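Arginyl-tRNA synthetase, putative (Plasmodium falciparum, PDB 5JLD) probably catalyses the ATP-dependent attachment of L-arginine to tRNA(Arg), releasing AMP and diphosphate, as a class I aminoacyl-tRNA synthetase. Local coordinates at residues His151-Ile156 and Leu453-Asn458; Ile345-Ile350 and Met376-Gly381; Lys537-Met542 and Glu583-Lys588. One frame throughout, in Å; residues are numbered along the deposited sequence.

Contact 1. Residues His151-Ile156 and Leu453-Asn458; sequences HLRSTI and LKQHRN
Two side chains of one helix face, Arg153 and Ile156, make the whole contact with the loop at 453-458, and they do so in opposite styles. The tight part is apolar. Ile156 has CG2 anti to its backbone N (chi1 -64° for CG1), which sends this methyl across to Leu453: Ile156 CG2 lies 3.7 Å from Leu453 CD2 and equally far from Leu453 CG, and the two chains cross obliquely. Leu453 has its CG anti to the carbonyl carbon, and its branched end comes back toward the isoleucine.

The polar part is looser, and bridged by a single water. Arg153 places CG anti to its N (chi1 -176°) and stays extended to NE, so the guanidinium reaches the loop backbone. Arg457 O sits 3.1 Å above one face of that group, 3.3 Å from Arg153 NH2, at an angle too poor for a hydrogen bond. In the guanidinium plane, a water instead accepts from Arg153 NH2 at 2.7 Å and probably donates to Gln455 O. The cation is fixed mainly from beyond the two segments: Asp452 makes a salt bridge to NE and Ser459 O accepts from NH1, which would offset much of the charge. Gln455 bends at chi2 (-80°), its amide turning back to Phe451 O.

At the other end of the helical segment, His151 closes the HVGH form of the class I HIGH signature, its ring stacked on His148. Helix 149-167, the loop after helix 436-453 and strand 374-380 all meet here, with Phe380 against Arg153 and Ser154, and Arg457 against Val378 and Ile157.

Contact 2. Residues Ile345-Ile350 and Met376-Gly381; sequences IYVTDI and MHVGFG
Strands 345-349 and 376-380 run parallel, their axes 4.6 Å apart at the closest and 27° apart in direction, joined by a ladder that alternates from Tyr346 N to Met376 O (2.9 Å, almost straight at 175°), Val378 N to Tyr346 O, Thr348 N to Val378 O and Phe380 N to Thr348 O, and that Ile350 N extends past the strand end to Phe380 O.

On the face of Ile345, Val347 and Val378, Ile345 CG2 meets Val378 CG2 at 3.6 Å while Ile345 CG1 runs alongside the Met376 thioether. At the last bridge the side chains of Asp349 and Phe380 diverge, but the Phe380 ring comes back from its CB to meet Val347 CG1 at its edge, the two side chains crossing at about a right angle. The crowded chi1 position of Phe380 (57°) folds the ring over the neighbouring backbone: Asp349 N lies 3.5 Å above one ring face.

The face of Tyr346, His377 and Thr348 carries the polar side-chain bond. His377, with CG anti to its N, swings its ring across to Thr348, and His377 NE2 donates to Thr348 OG1 at 2.8 Å; Thr348 OG1 in turn donates to Asp349 O at 2.9 Å. Asp349 directs its own carboxylate to Gln352.

This relay implies that NE2 of His377 carries a proton. It also leaves the buried threonine hydroxyl both accepting and donating, so that side-chain chemistry reinforces the backbone ladder just where strand 343-349 ends.

Contact 3. Residues Lys537-Met542 and Glu583-Lys588; sequences KLAEYM and ELLGMK
Glu583 O, near the end of helix 564-584, is gripped by two donors, one firm and one weak: Gly586 N at 2.9 Å within the same turn, and, more weakly, Arg163 NH1 from helix 149-167. The firm bond belongs to a Schellman motif. Gly586 is the first residue to leave helical phi/psi, and its positive phi (87°) reverses the chain so that two bonds reach back into the last turn. Leu585 before the glycine and Met587 after it both direct their CB toward helix 536-556.

All the contact with that helix is apolar. Leu585 is its centre, with CG anti to the carbonyl carbon (chi1 -70°) and its two methyls divided between partners. Leu585 CD1 meets Met542 CE tip to tip at 3.6 Å and rests 3.9 Å from Ala539 CA, where the small side chain admits it close to the helix backbone. Leu585 CD2 slides past Leu538 in the opposite direction, 4.1 Å from Leu538 CD2, and that same Leu538 methyl crosses to Leu584 CB at 4.0 Å. Met542 stretches with CG anti to its N and bends only at chi3 (59°), so Met542 CE also arrives 4.0 Å from Met587 SD, methyl against sulphur.

Helices 436-453, 476-492 and 522-532 close round the same side chains: Leu453 touches Leu585, Ile479 lies against both methionines, and Phe522 and Phe526 touch Leu584. The contact thus packs the Schellman-capped end of helix 564-584 against helix 536-556 within the helical DALR anticodon-binding domain of this arginyl-tRNA synthetase.

In the fold
Following the chain from the N terminus, helix 149-167 supplies the first side of contact 1, and 296 residues pass before its second side arrives after helix 436-453. Contact 2 is nested within that loop and spans a single beta-alpha-beta crossover through helix 353-364, at one margin of the parallel catalytic sheet. The two touch directly: Arg457 O lies 2.8 Å from Gly381 N, a probable hydrogen bond. Contact 3 follows in series and closes a largely helical loop in the DALR anticodon-binding domain. It meets contact 1 where Leu453 CD1 lies 3.5 Å from Leu585 O, whereas contact 2 stays about 11 Å away between nearest atoms. Contact 1 thus bridges catalytic sheet and helical domain.

Contact 1. Residues His151-Ile156 and Leu453-Asn458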
loop_
_atom_site.group_PDB
_atom_site.type_symbol
_atom_site.label_atom_id
_atom_site.label_comp_id
_atom_site.label_asym_id
_atom_site.label_seq_id
_atom_site.Cartn_x
_atom_site.Cartn_y
_atom_site.Cartn_z
ATOM N N HIS A 151 -11.265 -10.711 0.097
ATOM C CA HIS A 151 -11.054 -10.136 1.425
ATOM C C HIS A 151 -9.579 -10.209 1.802
ATOM O O HIS A 151 -9.033 -9.282 2.397
ATOM C CB HIS A 151 -11.890 -10.868 2.488
ATOM C CG HIS A 151 -13.366 -10.690 2.333
ATOM N ND1 HIS A 151 -14.260 -11.726 2.505
ATOM C CD2 HIS A 151 -14.108 -9.594 2.047
ATOM C CE1 HIS A 151 -15.491 -11.277 2.323
ATOM N NE2 HIS A 151 -15.427 -9.991 2.039
ATOM N N LEU A 152 -8.951 -11.331 1.467
ATOM C CA LEU A 152 -7.533 -11.531 1.753
ATOM C C LEU A 152 -6.690 -10.481 1.044
ATOM O O LEU A 152 -5.854 -9.813 1.658
ATOM C CB LEU A 152 -7.088 -12.927 1.324
ATOM C CG LEU A 152 -5.604 -13.238 1.526
ATOM C CD1 LEU A 152 -5.232 -13.202 2.999
ATOM C CD2 LEU A 152 -5.250 -14.568 0.914
ATOM N N ARG A 153 -6.914 -10.345 -0.257
ATOM C CA ARG A 153 -6.201 -9.350 -1.050
ATOM C C ARG A 153 -6.385 -7.943 -0.480
ATOM O O ARG A 153 -5.419 -7.194 -0.333
ATOM C CB ARG A 153 -6.674 -9.385 -2.499
ATOM C CG ARG A 153 -5.884 -8.438 -3.400
ATOM C CD ARG A 153 -5.996 -8.836 -4.872
ATOM N NE ARG A 153 -4.864 -8.338 -5.642
ATOM C CZ ARG A 153 -4.782 -8.380 -6.966
ATOM N NH1 ARG A 153 -5.782 -8.889 -7.673
ATOM N NH2 ARG A 153 -3.697 -7.906 -7.581
ATOM N N SER A 154 -7.631 -7.597 -0.145
ATOM C CA SER A 154 -7.911 -6.282 0.420
ATOM C C SER A 154 -7.149 -6.086 1.727
ATOM O O SER A 154 -6.658 -4.988 2.033
ATOM C CB SER A 154 -9.418 -6.106 0.657
ATOM O OG SER A 154 -9.671 -4.861 1.275
ATOM N N THR A 155 -7.057 -7.169 2.489
ATOM C CA THR A 155 -6.421 -7.160 3.798
ATOM C C THR A 155 -4.929 -6.879 3.637
ATOM O O THR A 155 -4.374 -5.992 4.308
ATOM C CB THR A 155 -6.664 -8.504 4.529
ATOM O OG1 THR A 155 -8.073 -8.718 4.657
ATOM C CG2 THR A 155 -6.033 -8.530 5.917
ATOM N N ILE A 156 -4.304 -7.599 2.700
ATOM C CA ILE A 156 -2.867 -7.485 2.396
ATOM C C ILE A 156 -2.456 -6.111 1.844
ATOM O O ILE A 156 -1.502 -5.445 2.346
ATOM C CB ILE A 156 -2.468 -8.589 1.400
ATOM C CG1 ILE A 156 -2.665 -9.957 2.066
ATOM C CG2 ILE A 156 -1.031 -8.409 0.932
ATOM C CD1 ILE A 156 -2.573 -11.148 1.132
ATOM N N LEU A 453 1.307 -8.598 -3.748
ATOM C CA LEU A 453 1.624 -7.174 -3.861
ATOM C C LEU A 453 2.520 -6.853 -5.061
ATOM O O LEU A 453 2.546 -5.713 -5.501
ATOM C CB LEU A 453 2.275 -6.655 -2.569
ATOM C CG LEU A 453 1.342 -6.663 -1.342
ATOM C CD1 LEU A 453 2.001 -6.002 -0.132
ATOM C CD2 LEU A 453 0.004 -5.985 -1.662
ATOM N N LYS A 454 3.224 -7.843 -5.611
ATOM C CA LYS A 454 4.075 -7.578 -6.774
ATOM C C LYS A 454 3.231 -7.366 -8.038
ATOM O O LYS A 454 3.687 -6.753 -8.994
ATOM C CB LYS A 454 5.086 -8.706 -6.991
ATOM C CG LYS A 454 4.492 -9.963 -7.621
ATOM C CD LYS A 454 5.584 -10.893 -8.099
ATOM C CE LYS A 454 5.016 -12.062 -8.886
ATOM N NZ LYS A 454 6.097 -12.834 -9.546
ATOM N N GLN A 455 1.999 -7.870 -8.036
ATOM C CA GLN A 455 1.074 -7.669 -9.155
ATOM C C GLN A 455 0.540 -6.244 -9.140
ATOM O O GLN A 455 0.297 -5.696 -8.064
ATOM C CB GLN A 455 -0.115 -8.640 -9.078
ATOM C CG GLN A 455 0.176 -10.008 -8.469
ATOM C CD GLN A 455 0.848 -10.958 -9.447
ATOM O OE1 GLN A 455 0.824 -10.734 -10.657
ATOM N NE2 GLN A 455 1.439 -12.032 -8.927
ATOM N N HIS A 456 0.340 -5.649 -10.311
ATOM C CA HIS A 456 -0.475 -4.440 -10.381
ATOM C C HIS A 456 -1.813 -4.769 -9.691
ATOM O O HIS A 456 -2.429 -5.796 -9.990
ATOM C CB HIS A 456 -0.695 -3.996 -11.832
ATOM C CG HIS A 456 -1.265 -2.614 -11.976
ATOM N ND1 HIS A 456 -2.509 -2.260 -11.484
ATOM C CD2 HIS A 456 -0.776 -1.511 -12.590
ATOM C CE1 HIS A 456 -2.749 -0.994 -11.775
ATOM N NE2 HIS A 456 -1.716 -0.516 -12.450
ATOM N N ARG A 457 -2.238 -3.925 -8.753
ATOM C CA ARG A 457 -3.404 -4.244 -7.921
ATOM C C ARG A 457 -4.634 -4.438 -8.803
ATOM O O ARG A 457 -5.458 -5.313 -8.546
ATOM C CB ARG A 457 -3.645 -3.141 -6.870
ATOM C CG ARG A 457 -3.704 -1.743 -7.473
ATOM C CD ARG A 457 -4.141 -0.686 -6.481
ATOM N NE ARG A 457 -5.020 0.303 -7.110
ATOM C CZ ARG A 457 -4.792 1.612 -7.116
ATOM N NH1 ARG A 457 -3.728 2.099 -6.504
ATOM N NH2 ARG A 457 -5.644 2.434 -7.715
ATOM N N ASN A 458 -4.718 -3.661 -9.881
ATOM C CA ASN A 458 -5.887 -3.703 -10.760
ATOM C C ASN A 458 -5.924 -4.913 -11.676
ATOM O O ASN A 458 -6.873 -5.079 -12.439
ATOM C CB ASN A 458 -5.965 -2.436 -11.615
ATOM C CG ASN A 458 -6.429 -1.226 -10.826
ATOM O OD1 ASN A 458 -7.303 -1.328 -9.959
ATOM N ND2 ASN A 458 -5.850 -0.070 -11.125
HETATM O O HOH W 1 -2.016 -6.414 -6.075
#

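Contact 2. Residues Ile345-Ile350 and Met376-Gly381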
loop_
_atom_site.group_PDB
_atom_site.type_symbol
_atom_site.label_atom_id
_atom_site.label_comp_id
_atom_site.label_asym_id
_atom_site.label_seq_id
_atom_site.Cartn_x
_atom_site.Cartn_y
_atom_site.Cartn_z
ATOM N N ILE A 345 -8.847 6.427 2.327
ATOM C CA ILE A 345 -8.516 5.492 1.294
ATOM C C ILE A 345 -9.396 4.270 1.427
ATOM O O ILE A 345 -9.412 3.646 2.463
ATOM C CB ILE A 345 -7.017 5.107 1.383
ATOM C CG1 ILE A 345 -6.138 6.324 1.073
ATOM C CG2 ILE A 345 -6.717 3.941 0.481
ATOM C CD1 ILE A 345 -4.669 6.167 1.563
ATOM N N TYR A 346 -10.141 3.956 0.376
ATOM C CA TYR A 346 -10.983 2.777 0.322
ATOM C C TYR A 346 -10.340 1.682 -0.528
ATOM O O TYR A 346 -10.237 1.823 -1.738
ATOM C CB TYR A 346 -12.346 3.139 -0.254
ATOM C CG TYR A 346 -13.168 4.023 0.650
ATOM C CD1 TYR A 346 -12.985 5.400 0.649
ATOM C CD2 TYR A 346 -14.136 3.480 1.506
ATOM C CE1 TYR A 346 -13.736 6.222 1.473
ATOM C CE2 TYR A 346 -14.903 4.303 2.350
ATOM C CZ TYR A 346 -14.686 5.671 2.318
ATOM O OH TYR A 346 -15.405 6.510 3.112
ATOM N N VAL A 347 -9.922 0.593 0.104
ATOM C CA VAL A 347 -9.338 -0.535 -0.614
ATOM C C VAL A 347 -10.437 -1.544 -0.954
ATOM O O VAL A 347 -10.942 -2.195 -0.051
ATOM C CB VAL A 347 -8.233 -1.228 0.239
ATOM C CG1 VAL A 347 -7.735 -2.488 -0.444
ATOM C CG2 VAL A 347 -7.107 -0.269 0.541
ATOM N N THR A 348 -10.842 -1.652 -2.225
ATOM C CA THR A 348 -11.908 -2.601 -2.595
ATOM C C THR A 348 -11.793 -3.189 -4.006
ATOM O O THR A 348 -10.959 -2.751 -4.785
ATOM C CB THR A 348 -13.345 -1.966 -2.529
ATOM O OG1 THR A 348 -13.600 -1.217 -3.727
ATOM C CG2 THR A 348 -13.540 -1.066 -1.310
ATOM N N ASP A 349 -12.663 -4.160 -4.328
ATOM C CA ASP A 349 -12.833 -4.641 -5.704
ATOM C C ASP A 349 -12.950 -3.462 -6.639
ATOM O O ASP A 349 -13.606 -2.461 -6.313
ATOM C CB ASP A 349 -14.090 -5.506 -5.892
ATOM C CG ASP A 349 -14.413 -6.344 -4.691
ATOM O OD1 ASP A 349 -13.694 -7.335 -4.442
ATOM O OD2 ASP A 349 -15.390 -6.001 -3.991
ATOM N N ILE A 350 -12.349 -3.608 -7.815
ATOM C CA ILE A 350 -12.269 -2.527 -8.786
ATOM C C ILE A 350 -13.671 -2.122 -9.260
ATOM O O ILE A 350 -13.932 -0.950 -9.554
ATOM C CB ILE A 350 -11.353 -2.942 -9.988
ATOM C CG1 ILE A 350 -11.020 -1.735 -10.869
ATOM C CG2 ILE A 350 -11.969 -4.072 -10.788
ATOM C CD1 ILE A 350 -10.456 -0.550 -10.095
ATOM N N MET A 376 -9.602 8.592 -1.916
ATOM C CA MET A 376 -8.976 7.707 -2.867
ATOM C C MET A 376 -9.662 6.365 -2.882
ATOM O O MET A 376 -9.953 5.775 -1.843
ATOM C CB MET A 376 -7.490 7.521 -2.548
ATOM C CG MET A 376 -6.753 8.781 -2.103
ATOM S SD MET A 376 -4.948 8.558 -1.999
ATOM C CE MET A 376 -4.542 8.502 -3.741
ATOM N N HIS A 377 -9.925 5.881 -4.079
ATOM C CA HIS A 377 -10.322 4.509 -4.237
ATOM C C HIS A 377 -9.123 3.711 -4.729
ATOM O O HIS A 377 -8.531 4.063 -5.740
ATOM C CB HIS A 377 -11.481 4.393 -5.211
ATOM C CG HIS A 377 -11.959 2.988 -5.389
ATOM N ND1 HIS A 377 -11.578 2.205 -6.457
ATOM C CD2 HIS A 377 -12.767 2.219 -4.626
ATOM C CE1 HIS A 377 -12.142 1.018 -6.350
ATOM N NE2 HIS A 377 -12.874 0.997 -5.251
ATOM N N VAL A 378 -8.773 2.653 -4.001
ATOM C CA VAL A 378 -7.711 1.724 -4.374
ATOM C C VAL A 378 -8.336 0.379 -4.755
ATOM O O VAL A 378 -8.675 -0.443 -3.885
ATOM C CB VAL A 378 -6.690 1.513 -3.220
ATOM C CG1 VAL A 378 -5.667 0.458 -3.591
ATOM C CG2 VAL A 378 -6.002 2.827 -2.828
ATOM N N GLY A 379 -8.480 0.156 -6.063
ATOM C CA GLY A 379 -9.170 -1.011 -6.571
ATOM C C GLY A 379 -8.262 -2.204 -6.737
ATOM O O GLY A 379 -7.068 -2.035 -6.970
ATOM N N PHE A 380 -8.802 -3.415 -6.618
ATOM C CA PHE A 380 -7.991 -4.588 -6.971
ATOM C C PHE A 380 -8.791 -5.574 -7.815
ATOM O O PHE A 380 -10.021 -5.609 -7.749
ATOM C CB PHE A 380 -7.430 -5.292 -5.723
ATOM C CG PHE A 380 -8.491 -5.732 -4.739
ATOM C CD1 PHE A 380 -9.237 -6.889 -4.959
ATOM C CD2 PHE A 380 -8.743 -4.990 -3.593
ATOM C CE1 PHE A 380 -10.220 -7.291 -4.059
ATOM C CE2 PHE A 380 -9.721 -5.394 -2.690
ATOM C CZ PHE A 380 -10.464 -6.545 -2.927
ATOM N N GLY A 381 -8.081 -6.380 -8.599
ATOM C CA GLY A 381 -8.711 -7.378 -9.445
ATOM C C GLY A 381 -8.980 -8.710 -8.772
ATOM O O GLY A 381 -8.719 -8.899 -7.580
#

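Contact 3. Residues Lys537-Met542 and Glu583-Lys588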
loop_
_atom_site.group_PDB
_atom_site.type_symbol
_atom_site.label_atom_id
_atom_site.label_comp_id
_atom_site.label_asym_id
_atom_site.label_seq_id
_atom_site.Cartn_x
_atom_site.Cartn_y
_atom_site.Cartn_z
ATOM N N LYS A 537 4.990 -1.019 -7.153
ATOM C CA LYS A 537 6.208 -0.240 -7.374
ATOM C C LYS A 537 7.207 -0.446 -6.246
ATOM O O LYS A 537 8.402 -0.497 -6.490
ATOM C CB LYS A 537 5.875 1.238 -7.533
ATOM C CG LYS A 537 5.240 1.578 -8.872
ATOM C CD LYS A 537 6.184 1.148 -9.996
ATOM C CE LYS A 537 5.968 1.940 -11.278
ATOM N NZ LYS A 537 6.936 1.517 -12.329
ATOM N N LEU A 538 6.714 -0.610 -5.016
ATOM C CA LEU A 538 7.595 -0.862 -3.876
ATOM C C LEU A 538 8.185 -2.275 -3.998
ATOM O O LEU A 538 9.396 -2.461 -3.873
ATOM C CB LEU A 538 6.843 -0.667 -2.544
ATOM C CG LEU A 538 7.543 -0.952 -1.209
ATOM C CD1 LEU A 538 8.892 -0.247 -1.131
ATOM C CD2 LEU A 538 6.646 -0.533 -0.021
ATOM N N ALA A 539 7.340 -3.259 -4.299
ATOM C CA ALA A 539 7.818 -4.638 -4.451
ATOM C C ALA A 539 8.903 -4.709 -5.543
ATOM O O ALA A 539 9.993 -5.290 -5.365
ATOM C CB ALA A 539 6.653 -5.563 -4.788
ATOM N N GLU A 540 8.583 -4.094 -6.672
ATOM C CA GLU A 540 9.510 -3.939 -7.782
ATOM C C GLU A 540 10.840 -3.366 -7.269
ATOM O O GLU A 540 11.915 -3.930 -7.497
ATOM C CB GLU A 540 8.926 -2.982 -8.809
ATOM C CG GLU A 540 8.288 -3.544 -10.028
ATOM C CD GLU A 540 8.173 -2.454 -11.088
ATOM O OE1 GLU A 540 9.150 -1.676 -11.235
ATOM O OE2 GLU A 540 7.116 -2.356 -11.748
ATOM N N TYR A 541 10.732 -2.255 -6.535
ATOM C CA TYR A 541 11.900 -1.539 -6.052
ATOM C C TYR A 541 12.744 -2.522 -5.283
ATOM O O TYR A 541 13.979 -2.610 -5.460
ATOM C CB TYR A 541 11.490 -0.362 -5.164
ATOM C CG TYR A 541 12.656 0.293 -4.465
ATOM C CD1 TYR A 541 13.396 1.284 -5.102
ATOM C CD2 TYR A 541 13.028 -0.087 -3.179
ATOM C CE1 TYR A 541 14.465 1.889 -4.472
ATOM C CE2 TYR A 541 14.106 0.512 -2.543
ATOM C CZ TYR A 541 14.822 1.502 -3.202
ATOM O OH TYR A 541 15.894 2.118 -2.593
ATOM N N MET A 542 12.040 -3.326 -4.491
ATOM C CA MET A 542 12.708 -4.186 -3.548
ATOM C C MET A 542 13.429 -5.237 -4.339
ATOM O O MET A 542 14.598 -5.528 -4.080
ATOM C CB MET A 542 11.717 -4.817 -2.560
ATOM C CG MET A 542 12.422 -5.620 -1.487
ATOM S SD MET A 542 11.288 -6.377 -0.306
ATOM C CE MET A 542 10.298 -7.380 -1.416
ATOM N N GLU A 583 9.360 -5.519 5.506
ATOM C CA GLU A 583 8.392 -5.195 6.547
ATOM C C GLU A 583 7.254 -4.315 6.040
ATOM O O GLU A 583 6.101 -4.531 6.392
ATOM C CB GLU A 583 9.091 -4.508 7.715
ATOM C CG GLU A 583 9.973 -5.449 8.509
ATOM C CD GLU A 583 10.847 -4.713 9.496
ATOM O OE1 GLU A 583 10.962 -3.470 9.373
ATOM O OE2 GLU A 583 11.423 -5.377 10.389
ATOM N N LEU A 584 7.571 -3.329 5.210
ATOM C CA LEU A 584 6.543 -2.448 4.675
ATOM C C LEU A 584 5.538 -3.239 3.836
ATOM O O LEU A 584 4.374 -2.847 3.709
ATOM C CB LEU A 584 7.161 -1.326 3.837
ATOM C CG LEU A 584 7.951 -0.229 4.565
ATOM C CD1 LEU A 584 8.594 0.716 3.565
ATOM C CD2 LEU A 584 7.102 0.558 5.570
ATOM N N LEU A 585 5.983 -4.359 3.280
ATOM C CA LEU A 585 5.123 -5.186 2.435
ATOM C C LEU A 585 4.459 -6.293 3.250
ATOM O O LEU A 585 3.740 -7.130 2.705
ATOM C CB LEU A 585 5.940 -5.783 1.280
ATOM C CG LEU A 585 6.390 -4.777 0.209
ATOM C CD1 LEU A 585 7.446 -5.394 -0.674
ATOM C CD2 LEU A 585 5.209 -4.314 -0.641
ATOM N N GLY A 586 4.727 -6.302 4.553
ATOM C CA GLY A 586 4.147 -7.280 5.461
ATOM C C GLY A 586 4.928 -8.582 5.561
ATOM O O GLY A 586 4.428 -9.570 6.109
ATOM N N MET A 587 6.158 -8.599 5.044
ATOM C CA MET A 587 6.967 -9.813 5.110
ATOM C C MET A 587 7.805 -9.821 6.394
ATOM O O MET A 587 8.051 -8.776 6.988
ATOM C CB MET A 587 7.859 -9.939 3.864
ATOM C CG MET A 587 7.099 -9.893 2.531
ATOM S SD MET A 587 8.130 -9.649 1.045
ATOM C CE MET A 587 9.297 -11.006 1.181
ATOM N N LYS A 588 8.217 -10.998 6.840
ATOM C CA LYS A 588 9.099 -11.095 7.999
ATOM C C LYS A 588 10.485 -11.572 7.613
ATOM O O LYS A 588 10.664 -12.731 7.232
ATOM C CB LYS A 588 8.526 -12.044 9.051
ATOM C CG LYS A 588 7.224 -11.571 9.684
ATOM C CD LYS A 588 6.612 -12.707 10.492
ATOM C CE LYS A 588 5.590 -12.192 11.486
ATOM N NZ LYS A 588 5.031 -13.316 12.276
#